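Local structure of extracellular subtilisin-like serine proteinase (1SH7) at residues 151-156 and 165-170; 124-129 and 222-227. The protein probably acts as a cold-adapted, calcium-binding serine endopeptidase of the subtilisin family, this chain being its catalytic domain. All coordinates share one frame; numbering follows the deposited sequence.

Contact 1 of 2, residues 151-156 and 165-170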
loop_
_atom_site.group_PDB
_atom_site.type_symbol
_atom_site.label_atom_id
_atom_site.label_comp_id
_atom_site.label_asym_id
_atom_site.label_seq_id
_atom_site.Cartn_x
_atom_site.Cartn_y
_atom_site.Cartn_z
ATOM N N PHE A 151 -8.331 -2.407 -3.292
ATOM C CA PHE A 151 -7.215 -1.802 -3.968
ATOM C C PHE A 151 -6.728 -0.582 -3.190
ATOM O O PHE A 151 -7.523 0.355 -2.952
ATOM C CB PHE A 151 -7.596 -1.379 -5.400
ATOM C CG PHE A 151 -7.362 -2.454 -6.448
ATOM C CD1 PHE A 151 -8.105 -3.622 -6.428
ATOM C CD2 PHE A 151 -6.400 -2.296 -7.410
ATOM C CE1 PHE A 151 -7.897 -4.627 -7.320
ATOM C CE2 PHE A 151 -6.177 -3.267 -8.338
ATOM C CZ PHE A 151 -6.935 -4.455 -8.312
ATOM N N MET A 152 -5.445 -0.612 -2.814
ATOM C CA MET A 152 -4.738 0.511 -2.194
ATOM C C MET A 152 -3.971 1.279 -3.293
ATOM O O MET A 152 -3.248 0.679 -4.055
ATOM C CB MET A 152 -3.780 0.016 -1.119
ATOM C CG MET A 152 -4.352 -1.059 -0.166
ATOM S SD MET A 152 -5.667 -0.464 0.846
ATOM C CE MET A 152 -7.071 -1.203 0.073
ATOM N N LEU A 153 -4.157 2.597 -3.365
ATOM C CA LEU A 153 -3.693 3.438 -4.479
ATOM C C LEU A 153 -2.878 4.625 -3.965
ATOM O O LEU A 153 -3.308 5.283 -3.036
ATOM C CB LEU A 153 -4.914 3.987 -5.251
ATOM C CG LEU A 153 -5.974 2.942 -5.612
ATOM C CD1 LEU A 153 -7.230 3.630 -6.172
ATOM C CD2 LEU A 153 -5.436 1.917 -6.568
ATOM N N ALA A 154 -1.706 4.913 -4.562
ATOM C CA ALA A 154 -0.923 6.060 -4.156
ATOM C C ALA A 154 -1.578 7.353 -4.621
ATOM O O ALA A 154 -2.041 7.454 -5.761
ATOM C CB ALA A 154 0.459 5.958 -4.684
ATOM N N ALA A 155 -1.597 8.353 -3.747
ATOM C CA ALA A 155 -2.230 9.646 -4.075
ATOM C C ALA A 155 -1.437 10.436 -5.137
ATOM O O ALA A 155 -2.040 11.173 -5.922
ATOM C CB ALA A 155 -2.392 10.503 -2.836
ATOM N N GLY A 156 -0.109 10.292 -5.136
ATOM C CA GLY A 156 0.771 10.986 -6.035
ATOM C C GLY A 156 1.581 12.002 -5.255
ATOM O O GLY A 156 1.266 12.306 -4.093
ATOM N N THR A 165 -5.427 12.558 -10.802
ATOM C CA THR A 165 -4.500 11.437 -11.005
ATOM C C THR A 165 -5.316 10.150 -11.084
ATOM O O THR A 165 -6.251 9.973 -10.292
ATOM C CB THR A 165 -3.515 11.339 -9.806
ATOM O OG1 THR A 165 -2.491 12.309 -9.981
ATOM C CG2 THR A 165 -2.764 9.981 -9.775
ATOM N N SER A 166 -5.004 9.278 -12.049
ATOM C CA SER A 166 -5.562 7.898 -12.103
ATOM C C SER A 166 -4.416 6.935 -11.757
ATOM O O SER A 166 -3.320 7.160 -12.204
ATOM C CB SER A 166 -6.060 7.559 -13.526
ATOM O OG SER A 166 -7.314 8.138 -13.814
ATOM N N PRO A 167 -4.659 5.840 -11.042
ATOM C CA PRO A 167 -5.982 5.482 -10.509
ATOM C C PRO A 167 -6.378 6.140 -9.186
ATOM O O PRO A 167 -7.447 5.820 -8.733
ATOM C CB PRO A 167 -5.847 3.979 -10.269
ATOM C CG PRO A 167 -4.435 3.812 -9.877
ATOM C CD PRO A 167 -3.669 4.774 -10.795
ATOM N N ALA A 168 -5.572 7.010 -8.590
ATOM C CA ALA A 168 -5.898 7.615 -7.270
ATOM C C ALA A 168 -7.331 8.102 -7.094
ATOM O O ALA A 168 -7.918 8.021 -5.995
ATOM C CB ALA A 168 -4.969 8.782 -6.990
ATOM N N ARG A 169 -7.882 8.670 -8.151
ATOM C CA ARG A 169 -9.174 9.313 -8.044
ATOM C C ARG A 169 -10.357 8.340 -8.006
ATOM O O ARG A 169 -11.459 8.757 -7.683
ATOM C CB ARG A 169 -9.343 10.332 -9.158
ATOM C CG ARG A 169 -9.495 9.737 -10.550
ATOM C CD ARG A 169 -9.617 10.814 -11.574
ATOM N NE ARG A 169 -9.991 10.293 -12.865
ATOM C CZ ARG A 169 -10.990 10.746 -13.599
ATOM N NH1 ARG A 169 -11.770 11.745 -13.164
ATOM N NH2 ARG A 169 -11.197 10.200 -14.792
ATOM N N VAL A 170 -10.138 7.054 -8.298
ATOM C CA VAL A 170 -11.248 6.060 -8.283
ATOM C C VAL A 170 -11.916 6.036 -6.918
ATOM O O VAL A 170 -11.280 5.623 -5.926
ATOM C CB VAL A 170 -10.745 4.650 -8.629
ATOM C CG1 VAL A 170 -11.830 3.584 -8.375
ATOM C CG2 VAL A 170 -10.303 4.572 -10.080
HETATM O O HOH W 1 -2.606 6.623 -8.269
#

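Contact 2 of 2, residues 124-129 and 222-227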
loop_
_atom_site.group_PDB
_atom_site.type_symbol
_atom_site.label_atom_id
_atom_site.label_comp_id
_atom_site.label_asym_id
_atom_site.label_seq_id
_atom_site.Cartn_x
_atom_site.Cartn_y
_atom_site.Cartn_z
ATOM N N VAL A 124 -5.521 -8.534 -1.181
ATOM C CA VAL A 124 -5.468 -7.107 -1.370
ATOM C C VAL A 124 -4.484 -6.778 -2.497
ATOM O O VAL A 124 -3.469 -7.495 -2.685
ATOM C CB VAL A 124 -5.062 -6.391 -0.088
ATOM C CG1 VAL A 124 -3.639 -6.801 0.399
ATOM C CG2 VAL A 124 -5.171 -4.912 -0.254
ATOM N N ALA A 125 -4.780 -5.713 -3.241
ATOM C CA ALA A 125 -3.900 -5.264 -4.319
ATOM C C ALA A 125 -3.284 -3.909 -3.957
ATOM O O ALA A 125 -3.960 -3.065 -3.360
ATOM C CB ALA A 125 -4.658 -5.121 -5.596
ATOM N N ASN A 126 -2.017 -3.722 -4.345
ATOM C CA ASN A 126 -1.287 -2.489 -4.138
ATOM C C ASN A 126 -0.855 -1.873 -5.460
ATOM O O ASN A 126 -0.121 -2.501 -6.214
ATOM C CB ASN A 126 -0.034 -2.731 -3.283
ATOM C CG ASN A 126 0.643 -1.441 -2.873
ATOM O OD1 ASN A 126 1.407 -0.864 -3.634
ATOM N ND2 ASN A 126 0.371 -0.993 -1.665
ATOM N N MET A 127 -1.326 -0.651 -5.724
ATOM C CA MET A 127 -0.898 0.147 -6.863
ATOM C C MET A 127 -0.167 1.426 -6.425
ATOM O O MET A 127 -0.770 2.458 -6.243
ATOM C CB MET A 127 -2.103 0.494 -7.754
ATOM C CG MET A 127 -2.799 -0.720 -8.289
ATOM S SD MET A 127 -4.093 -0.289 -9.434
ATOM C CE MET A 127 -3.132 0.058 -10.831
ATOM N N SER A 128 1.141 1.336 -6.246
ATOM C CA SER A 128 1.972 2.459 -5.888
ATOM C C SER A 128 2.443 3.135 -7.184
ATOM O O SER A 128 3.611 3.151 -7.497
ATOM C CB SER A 128 3.150 1.983 -5.046
ATOM O OG SER A 128 2.795 1.893 -3.679
ATOM N N LEU A 129 1.510 3.707 -7.920
ATOM C CA LEU A 129 1.778 4.181 -9.272
ATOM C C LEU A 129 0.614 5.084 -9.655
ATOM O O LEU A 129 -0.472 4.975 -9.088
ATOM C CB LEU A 129 1.986 2.981 -10.241
ATOM C CG LEU A 129 0.749 2.137 -10.596
ATOM C CD1 LEU A 129 -0.025 2.802 -11.741
ATOM C CD2 LEU A 129 1.066 0.681 -10.967
ATOM N N ALA A 222 3.831 5.026 1.394
ATOM C CA ALA A 222 2.721 5.063 2.361
ATOM C C ALA A 222 1.684 3.978 2.063
ATOM O O ALA A 222 1.116 3.332 2.961
ATOM C CB ALA A 222 2.046 6.455 2.332
ATOM N N THR A 223 1.418 3.814 0.786
ATOM C CA THR A 223 0.406 2.928 0.301
ATOM C C THR A 223 0.568 1.498 0.799
ATOM O O THR A 223 -0.397 0.958 1.264
ATOM C CB THR A 223 0.299 2.997 -1.242
ATOM O OG1 THR A 223 -0.005 4.342 -1.666
ATOM C CG2 THR A 223 -0.906 2.118 -1.785
ATOM N N PRO A 224 1.744 0.880 0.688
ATOM C CA PRO A 224 1.952 -0.470 1.218
ATOM C C PRO A 224 1.828 -0.596 2.722
ATOM O O PRO A 224 1.495 -1.684 3.141
ATOM C CB PRO A 224 3.335 -0.872 0.669
ATOM C CG PRO A 224 4.024 0.464 0.288
ATOM C CD PRO A 224 2.896 1.327 -0.115
ATOM N N HIS A 225 2.020 0.476 3.500
ATOM C CA HIS A 225 1.666 0.437 4.914
ATOM C C HIS A 225 0.177 0.086 5.030
ATOM O O HIS A 225 -0.198 -0.769 5.855
ATOM C CB HIS A 225 1.982 1.752 5.646
ATOM C CG HIS A 225 3.449 1.973 5.916
ATOM N ND1 HIS A 225 4.280 2.588 5.006
ATOM C CD2 HIS A 225 4.213 1.715 7.004
ATOM C CE1 HIS A 225 5.508 2.664 5.499
ATOM N NE2 HIS A 225 5.495 2.134 6.714
ATOM N N VAL A 226 -0.642 0.738 4.215
ATOM C CA VAL A 226 -2.076 0.532 4.221
ATOM C C VAL A 226 -2.413 -0.882 3.699
ATOM O O VAL A 226 -3.240 -1.574 4.288
ATOM C CB VAL A 226 -2.848 1.631 3.418
ATOM C CG1 VAL A 226 -4.362 1.444 3.565
ATOM C CG2 VAL A 226 -2.471 3.041 3.854
ATOM N N ALA A 227 -1.765 -1.332 2.626
ATOM C CA ALA A 227 -1.988 -2.685 2.130
ATOM C C ALA A 227 -1.591 -3.735 3.166
ATOM O O ALA A 227 -2.240 -4.766 3.298
ATOM C CB ALA A 227 -1.221 -2.913 0.880
#

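Contact 1 of 2, residues 151-156 and 165-170
Leu153, near the end of strand 150-154, reaches into the turn at Pro167, Ala168 and Val170. Its CB lies 4.3 Å from Ala168 CA. CG stands anti to the carbonyl carbon (chi1 -48°), which carries the fork toward the loop. CD1 packs 3.4 Å from Pro167 O and also faces CB of Val170, while CD2 touches Pro167 CG at 3.9 Å, the two side chains crossing obliquely. A branched leucine suits this place because one methyl can lie against the Pro167 carbonyl and Val170 CB while the other meets the Pro167 ring. Pro167 follows a cis peptide bond and opens a type I turn; its O, although beside CD1, is paired with Val170 N at 3.0 Å. Beyond the leucine, Ala168 CB rests 3.4 Å from Ala154 O, a spot where a small side chain lets the backbones come close. One water donates to Ala154 O at 2.7 Å and accepts a weak bond from Ala168 N. Pro167 also touches Leu137 of helix 135-146. The chemistry is therefore apolar groups packed on each other and on carbonyls, without a direct polar bond but with one bridging water, and it ties the loop to the strand end whose Ala154 borders the phenylmethanesulfonic acid pocket.

Contact 2 of 2, residues 124-129 and 222-227
The carboxamide of Asn126 points at the first turns of helix 219-236, with CG2 of Thr223 standing over one side of its plane, 3.4 Å from ND2. Pro224 CA, 3.3 Å from the same ND2, lies off the opposite face. Pro224 N, nearer the plane at the ND2 edge, is also 3.3 Å from ND2, but without a hydrogen to share this is packing. Ala227 CB meets ND2 there at 3.6 Å, small enough to let the strand approach. With CG anti to the backbone N (chi1 -172°) the chain reaches toward the helix, and chi2 of -82° turns ND2 into the cluster. His225 sets out away from the strand, and its ring, with Ala222 O at the edge in plane, touches nothing of it; ND1 bonds to Met221 O.

On one flank Ser128 OG lies 3.6 Å from Pro224 CD and 3.7 Å from Thr223 CB, while its hydrogen bond goes to Ser220 O, at the predicted nucleophile. A serine fits here, small enough to pack on the proline ring yet able to satisfy that carbonyl. On the other flank Val124 CG1 comes to 3.8 Å from Ala227 O. Pro224, within the subtilase Gly-Thr-Ser-Met-Ala signature helix, kinks it because its N cannot bond to the turn before.

Over strand 124-127 and helix residues 222-227 the axes run antiparallel (177°), 8.5 Å apart at closest. The helix lies against strand 123-127, fourth of the seven in the parallel sheet, flanked by strands 32-37 and 150-154; helix 70-79 touches Asn126 and Pro224 through Val74.

Contacts 1 and 2 share the parallel sheet, their centres about 10 Å apart. Strands 123-127 and 150-154 are neighbours in it, probably bonded from Met152 N to Ala125 O and from Met152 O to Met127 N, each at 2.9 Å. Thr223 of contact 2 also reaches contact 1, its OG1 lying 3.2 Å from Ala154 CA while bonding to Thr219 O. The two strand ends converge on the bound phenylmethanesulfonic acid: the side chain of Ala154 is about 4 Å, and that of Ser128 about 5 Å, from it. Contact 1 joins the Ala154 strand end to loop 165-170, whereas contact 2 joins the Ser128 end to the helix that carries Ser220, the predicted charge-relay serine.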